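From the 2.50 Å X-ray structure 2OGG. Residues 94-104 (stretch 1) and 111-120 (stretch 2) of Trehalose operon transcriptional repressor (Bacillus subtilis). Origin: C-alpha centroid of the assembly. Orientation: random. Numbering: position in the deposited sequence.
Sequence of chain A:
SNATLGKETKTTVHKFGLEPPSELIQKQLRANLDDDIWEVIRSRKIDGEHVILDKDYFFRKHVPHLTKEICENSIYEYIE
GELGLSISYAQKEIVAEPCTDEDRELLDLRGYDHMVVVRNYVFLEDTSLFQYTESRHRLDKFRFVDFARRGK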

ATOM      1  N   ILE A  94       2.500  -7.324 -13.610  1.00 39.33           N
ATOM      2  CA  ILE A  94       3.859  -7.588 -14.093  1.00 36.71           C
ATOM      3  C   ILE A  94       3.975  -9.045 -14.537  1.00 38.07           C
ATOM      4  O   ILE A  94       3.780  -9.961 -13.742  1.00 38.93           O
ATOM      5  CB  ILE A  94       4.904  -7.368 -12.975  1.00 36.20           C
ATOM      6  CG1 ILE A  94       4.819  -5.956 -12.415  1.00 34.87           C
ATOM      7  CG2 ILE A  94       6.289  -7.568 -13.494  1.00 30.41           C
ATOM      8  CD1 ILE A  94       5.606  -5.800 -11.188  1.00 25.51           C
ATOM      9  N   VAL A  95       4.246  -9.254 -15.811  1.00 37.63           N
ATOM     10  CA  VAL A  95       4.453 -10.598 -16.347  1.00 41.90           C
ATOM     11  C   VAL A  95       5.693 -10.625 -17.243  1.00 43.16           C
ATOM     12  O   VAL A  95       6.412  -9.626 -17.361  1.00 45.51           O
ATOM     13  CB  VAL A  95       3.258 -11.045 -17.216  1.00 42.14           C
ATOM     14  CG1 VAL A  95       1.973 -11.012 -16.412  1.00 34.93           C
ATOM     15  CG2 VAL A  95       3.148 -10.140 -18.437  1.00 37.27           C
ATOM     16  N   ALA A  96       6.021 -11.807 -17.753  1.00 43.94           N
ATOM     17  CA  ALA A  96       7.102 -11.929 -18.736  1.00 43.98           C
ATOM     18  C   ALA A  96       6.529 -12.355 -20.078  1.00 42.32           C
ATOM     19  O   ALA A  96       5.693 -13.249 -20.152  1.00 42.92           O
ATOM     20  CB  ALA A  96       8.150 -12.904 -18.275  1.00 41.11           C
ATOM     21  N   GLU A  97       7.034 -11.743 -21.137  1.00 42.77           N
ATOM     22  CA  GLU A  97       6.535 -11.981 -22.477  1.00 42.44           C
ATOM     23  C   GLU A  97       7.674 -12.194 -23.465  1.00 39.44           C
ATOM     24  O   GLU A  97       8.777 -11.707 -23.259  1.00 38.39           O
ATOM     25  CB  GLU A  97       5.664 -10.790 -22.922  1.00 44.65           C
ATOM     26  CG  GLU A  97       4.474 -10.514 -21.997  1.00 46.76           C
ATOM     27  CD  GLU A  97       3.466  -9.529 -22.576  1.00 50.54           C
ATOM     28  OE1 GLU A  97       3.803  -8.824 -23.551  1.00 54.73           O
ATOM     29  OE2 GLU A  97       2.318  -9.491 -22.080  1.00 48.67           O
ATOM     30  N   PRO A  98       7.416 -12.968 -24.524  1.00 40.19           N
ATOM     31  CA  PRO A  98       8.358 -13.031 -25.627  1.00 39.25           C
ATOM     32  C   PRO A  98       8.569 -11.636 -26.195  1.00 39.81           C
ATOM     33  O   PRO A  98       7.653 -10.817 -26.181  1.00 40.68           O
ATOM     34  CB  PRO A  98       7.616 -13.884 -26.661  1.00 38.09           C
ATOM     35  CG  PRO A  98       6.699 -14.732 -25.856  1.00 36.76           C
ATOM     36  CD  PRO A  98       6.260 -13.862 -24.726  1.00 40.39           C
ATOM     37  N   CYS A  99       9.759 -11.375 -26.711  1.00 42.17           N
ATOM     38  CA  CYS A  99      10.012 -10.137 -27.440  1.00 45.46           C
ATOM     39  C   CYS A  99       9.214 -10.094 -28.737  1.00 43.98           C
ATOM     40  O   CYS A  99       9.076 -11.104 -29.427  1.00 42.58           O
ATOM     41  CB  CYS A  99      11.500 -10.006 -27.763  1.00 48.54           C
ATOM     42  SG  CYS A  99      12.512  -9.556 -26.341  1.00 59.45           S
ATOM     43  N   THR A 100       8.837  -8.887 -29.141  1.00 42.88           N
ATOM     44  CA  THR A 100       8.055  -8.690 -30.359  1.00 38.15           C
ATOM     45  C   THR A 100       8.940  -8.018 -31.404  1.00 37.15           C
ATOM     46  O   THR A 100      10.024  -7.541 -31.077  1.00 35.07           O
ATOM     47  CB  THR A 100       6.916  -7.721 -30.054  1.00 38.61           C
ATOM     48  OG1 THR A 100       7.497  -6.509 -29.594  1.00 34.17           O
ATOM     49  CG2 THR A 100       5.992  -8.286 -28.965  1.00 28.25           C
ATOM     50  N   ASP A 101       8.422  -7.830 -32.615  1.00 37.22           N
ATOM     51  CA  ASP A 101       9.203  -7.133 -33.640  1.00 38.12           C
ATOM     52  C   ASP A 101       9.495  -5.680 -33.231  1.00 38.32           C
ATOM     53  O   ASP A 101      10.640  -5.239 -33.255  1.00 38.02           O
ATOM     54  CB  ASP A 101       8.533  -7.216 -35.014  1.00 36.18           C
ATOM     55  CG  ASP A 101       8.153  -8.639 -35.387  1.00 39.75           C
ATOM     56  OD1 ASP A 101       7.436  -9.271 -34.589  1.00 41.01           O
ATOM     57  OD2 ASP A 101       8.586  -9.142 -36.454  1.00 33.23           O
ATOM     58  N   GLU A 102       8.508  -5.016 -32.648  1.00 38.87           N
ATOM     59  CA  GLU A 102       8.705  -3.648 -32.205  1.00 40.34           C
ATOM     60  C   GLU A 102       9.858  -3.527 -31.196  1.00 41.46           C
ATOM     61  O   GLU A 102      10.686  -2.609 -31.277  1.00 41.75           O
ATOM     62  CB  GLU A 102       7.410  -3.100 -31.628  1.00 39.66           C
ATOM     63  CG  GLU A 102       7.513  -1.665 -31.184  1.00 41.01           C
ATOM     64  CD  GLU A 102       6.278  -1.233 -30.438  1.00 41.17           C
ATOM     65  OE1 GLU A 102       5.894  -1.962 -29.494  1.00 46.88           O
ATOM     66  OE2 GLU A 102       5.637  -0.241 -30.865  1.00 35.81           O
ATOM     67  N   ASP A 103       9.933  -4.496 -30.288  1.00 41.76           N
ATOM     68  CA  ASP A 103      11.031  -4.606 -29.318  1.00 43.56           C
ATOM     69  C   ASP A 103      12.431  -4.728 -29.973  1.00 43.45           C
ATOM     70  O   ASP A 103      13.424  -4.245 -29.438  1.00 47.77           O
ATOM     71  CB  ASP A 103      10.789  -5.808 -28.380  1.00 43.76           C
ATOM     72  CG  ASP A 103       9.621  -5.583 -27.399  1.00 47.69           C
ATOM     73  OD1 ASP A 103       9.146  -4.431 -27.282  1.00 46.49           O
ATOM     74  OD2 ASP A 103       9.197  -6.559 -26.728  1.00 46.54           O
ATOM     75  N   ARG A 104      12.537  -5.435 -31.082  1.00 37.53           N
ATOM     76  CA  ARG A 104      13.851  -5.680 -31.644  1.00 37.65           C
ATOM     77  C   ARG A 104      14.331  -4.541 -32.533  1.00 38.44           C
ATOM     78  O   ARG A 104      15.534  -4.297 -32.652  1.00 36.43           O
ATOM     79  CB  ARG A 104      13.872  -7.010 -32.383  1.00 35.16           C
ATOM     80  CG  ARG A 104      13.466  -8.162 -31.498  1.00 34.04           C
ATOM     81  CD  ARG A 104      13.600  -9.487 -32.212  1.00 30.62           C
ATOM     82  NE  ARG A 104      14.472 -10.367 -31.442  1.00 29.08           N
ATOM     83  CZ  ARG A 104      14.054 -11.303 -30.596  1.00 27.01           C
ATOM     84  NH1 ARG A 104      12.759 -11.603 -30.511  1.00 35.99           N
ATOM     85  NH2 ARG A 104      14.947 -11.987 -29.885  1.00 12.06           N
TER
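Stretch 2, residues 111-120: GYDHMVVVRN

Stretch 2 enters as a loop, Gly111 to Asp113, then runs as a strand from His114 to Asn120. This strand lies antiparallel beside strand 94-98, with N-to-C directions 147° apart and axes 4.6 Å apart at their closest. Val117 pairs with Val95: Val117 N donates to Val95 O at 2.8 Å, and Val95 N to Val117 O at 3.1 Å. Met115 pairs with Glu97 in the same way, Met115 N to Glu97 O at 2.9 Å and Glu97 N to Met115 O at 3.1 Å. The ladder extends past the strand, where Cys99 N donates to Asp113 O at 3.1 Å.

On one face, Ile94 fills the space between Val116 and Val118. Ile94 CG2 lies 3.9 Å from Val116 CG1, and Ile94 CG1 lies 4.0 Å from Val118 CG2. Ala96 is a low point on this face, opposite Val116.

The other face carries Val95, Glu97, Met115 and Val117. The Glu97 side chain reaches past Val117, with OE1 3.7 Å from Val117 CG2. It ends in a salt bridge, Glu97 OE2 to Arg119 NH1 at 2.8 Å. The selenomethionine Met115 packs where strand gives way to helix: its CG lies 3.4 Å from Cys99 SG and 3.6 Å from Asp103 OD2.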

ATOM      1  N   GLY A 111      21.416 -11.168 -27.163  1.00 38.12           N
ATOM      2  CA  GLY A 111      20.872 -12.518 -27.245  1.00 38.39           C
ATOM      3  C   GLY A 111      19.770 -12.708 -26.216  1.00 38.84           C
ATOM      4  O   GLY A 111      19.857 -13.581 -25.359  1.00 39.01           O
ATOM      5  N   TYR A 112      18.833 -11.769 -26.182  1.00 39.60           N
ATOM      6  CA  TYR A 112      17.681 -11.872 -25.296  1.00 41.50           C
ATOM      7  C   TYR A 112      16.396 -12.271 -26.031  1.00 39.85           C
ATOM      8  O   TYR A 112      16.212 -11.914 -27.187  1.00 40.88           O
ATOM      9  CB  TYR A 112      17.505 -10.578 -24.508  1.00 42.66           C
ATOM     10  CG  TYR A 112      18.342 -10.540 -23.245  1.00 48.77           C
ATOM     11  CD1 TYR A 112      18.036 -11.372 -22.166  1.00 57.79           C
ATOM     12  CD2 TYR A 112      19.460  -9.706 -23.141  1.00 46.50           C
ATOM     13  CE1 TYR A 112      18.781 -11.338 -20.994  1.00 60.06           C
ATOM     14  CE2 TYR A 112      20.208  -9.657 -21.970  1.00 52.70           C
ATOM     15  CZ  TYR A 112      19.864 -10.480 -20.898  1.00 59.52           C
ATOM     16  OH  TYR A 112      20.595 -10.458 -19.729  1.00 50.79           O
ATOM     17  N   ASP A 113      15.610 -13.156 -25.425  1.00 39.68           N
ATOM     18  CA  ASP A 113      14.398 -13.677 -26.060  1.00 38.91           C
ATOM     19  C   ASP A 113      13.116 -13.193 -25.378  1.00 38.94           C
ATOM     20  O   ASP A 113      12.036 -13.337 -25.952  1.00 38.66           O
ATOM     21  CB  ASP A 113      14.407 -15.205 -26.060  1.00 39.32           C
ATOM     22  CG  ASP A 113      15.381 -15.789 -27.077  1.00 47.12           C
ATOM     23  OD1 ASP A 113      15.407 -15.298 -28.229  1.00 43.71           O
ATOM     24  OD2 ASP A 113      16.039 -16.807 -26.751  1.00 39.27           O
ATOM     25  N   HIS A 114      13.218 -12.807 -24.103  1.00 36.77           N
ATOM     26  CA  HIS A 114      12.050 -12.345 -23.323  1.00 39.06           C
ATOM     27  C   HIS A 114      12.221 -10.970 -22.703  1.00 37.98           C
ATOM     28  O   HIS A 114      13.339 -10.437 -22.648  1.00 37.00           O
ATOM     29  CB  HIS A 114      11.647 -13.344 -22.233  1.00 34.59           C
ATOM     30  CG  HIS A 114      11.239 -14.682 -22.765  1.00 42.56           C
ATOM     31  ND1 HIS A 114      12.154 -15.642 -23.150  1.00 44.68           N
ATOM     32  CD2 HIS A 114      10.015 -15.225 -22.966  1.00 40.91           C
ATOM     33  CE1 HIS A 114      11.509 -16.701 -23.607  1.00 44.65           C
ATOM     34  NE2 HIS A 114      10.210 -16.480 -23.490  1.00 45.69           N
HETATM   35  N   MSE A 115      11.110 -10.450 -22.173  1.00 39.09           N
HETATM   36  CA  MSE A 115      11.041  -9.129 -21.576  1.00 38.17           C
HETATM   37  C   MSE A 115      10.266  -9.237 -20.277  1.00 42.08           C
HETATM   38  O   MSE A 115       9.415 -10.113 -20.122  1.00 45.68           O
HETATM   39  CB  MSE A 115      10.238  -8.201 -22.475  1.00 37.99           C
HETATM   40  CG  MSE A 115      10.706  -8.128 -23.904  1.00 43.67           C
HETATM   41 SE   MSE A 115      11.967  -6.694 -24.296  0.50 39.93          SE
HETATM   42  CE  MSE A 115      13.577  -7.557 -23.678  1.00 51.65           C
ATOM     43  N   VAL A 116      10.535  -8.330 -19.346  1.00 42.89           N
ATOM     44  CA  VAL A 116       9.655  -8.146 -18.216  1.00 41.03           C
ATOM     45  C   VAL A 116       8.711  -6.983 -18.583  1.00 42.26           C
ATOM     46  O   VAL A 116       9.167  -5.990 -19.157  1.00 40.46           O
ATOM     47  CB  VAL A 116      10.446  -7.873 -16.916  1.00 41.34           C
ATOM     48  CG1 VAL A 116       9.480  -7.564 -15.729  1.00 38.29           C
ATOM     49  CG2 VAL A 116      11.281  -9.058 -16.576  1.00 33.55           C
ATOM     50  N   VAL A 117       7.405  -7.258 -18.568  1.00 40.85           N
ATOM     51  CA  VAL A 117       6.415  -6.265 -18.973  1.00 42.76           C
ATOM     52  C   VAL A 117       5.555  -5.787 -17.817  1.00 44.26           C
ATOM     53  O   VAL A 117       4.795  -6.561 -17.226  1.00 43.14           O
ATOM     54  CB  VAL A 117       5.472  -6.763 -20.078  1.00 43.90           C
ATOM     55  CG1 VAL A 117       4.482  -5.655 -20.444  1.00 41.65           C
ATOM     56  CG2 VAL A 117       6.253  -7.202 -21.305  1.00 40.32           C
ATOM     57  N   VAL A 118       5.734  -4.526 -17.450  1.00 45.09           N
ATOM     58  CA  VAL A 118       4.920  -3.901 -16.412  1.00 43.85           C
ATOM     59  C   VAL A 118       3.772  -3.103 -17.022  1.00 45.33           C
ATOM     60  O   VAL A 118       3.978  -2.200 -17.849  1.00 40.56           O
ATOM     61  CB  VAL A 118       5.759  -2.966 -15.527  1.00 44.02           C
ATOM     62  CG1 VAL A 118       4.886  -2.408 -14.415  1.00 41.28           C
ATOM     63  CG2 VAL A 118       6.973  -3.728 -14.956  1.00 40.17           C
ATOM     64  N   ARG A 119       2.558  -3.513 -16.681  1.00 47.90           N
ATOM     65  CA  ARG A 119       1.362  -2.810 -17.128  1.00 47.63           C
ATOM     66  C   ARG A 119       0.680  -2.137 -15.968  1.00 46.82           C
ATOM     67  O   ARG A 119       0.337  -2.782 -14.986  1.00 45.42           O
ATOM     68  CB  ARG A 119       0.391  -3.764 -17.783  1.00 46.14           C
ATOM     69  CG  ARG A 119       0.798  -4.134 -19.184  1.00 45.87           C
ATOM     70  CD  ARG A 119      -0.222  -5.082 -19.770  1.00 39.23           C
ATOM     71  NE  ARG A 119       0.123  -5.487 -21.123  1.00 47.04           N
ATOM     72  CZ  ARG A 119       0.780  -6.599 -21.429  1.00 40.86           C
ATOM     73  NH1 ARG A 119       1.342  -7.352 -20.485  1.00 44.05           N
ATOM     74  NH2 ARG A 119       1.043  -6.844 -22.688  1.00 36.05           N
ATOM     75  N   ASN A 120       0.233  -0.920 -16.215  1.00 47.30           N
ATOM     76  CA  ASN A 120      -0.279  -0.088 -15.156  1.00 47.48           C
ATOM     77  C   ASN A 120      -1.516   0.666 -15.647  1.00 46.63           C
ATOM     78  O   ASN A 120      -1.520   1.216 -16.743  1.00 53.12           O
ATOM     79  CB  ASN A 120       0.830   0.874 -14.771  1.00 48.35           C
ATOM     80  CG  ASN A 120       0.532   1.627 -13.539  1.00 49.37           C
ATOM     81  OD1 ASN A 120      -0.129   1.129 -12.641  1.00 65.77           O
ATOM     82  ND2 ASN A 120       1.164   2.771 -13.404  1.00 72.74           N
TER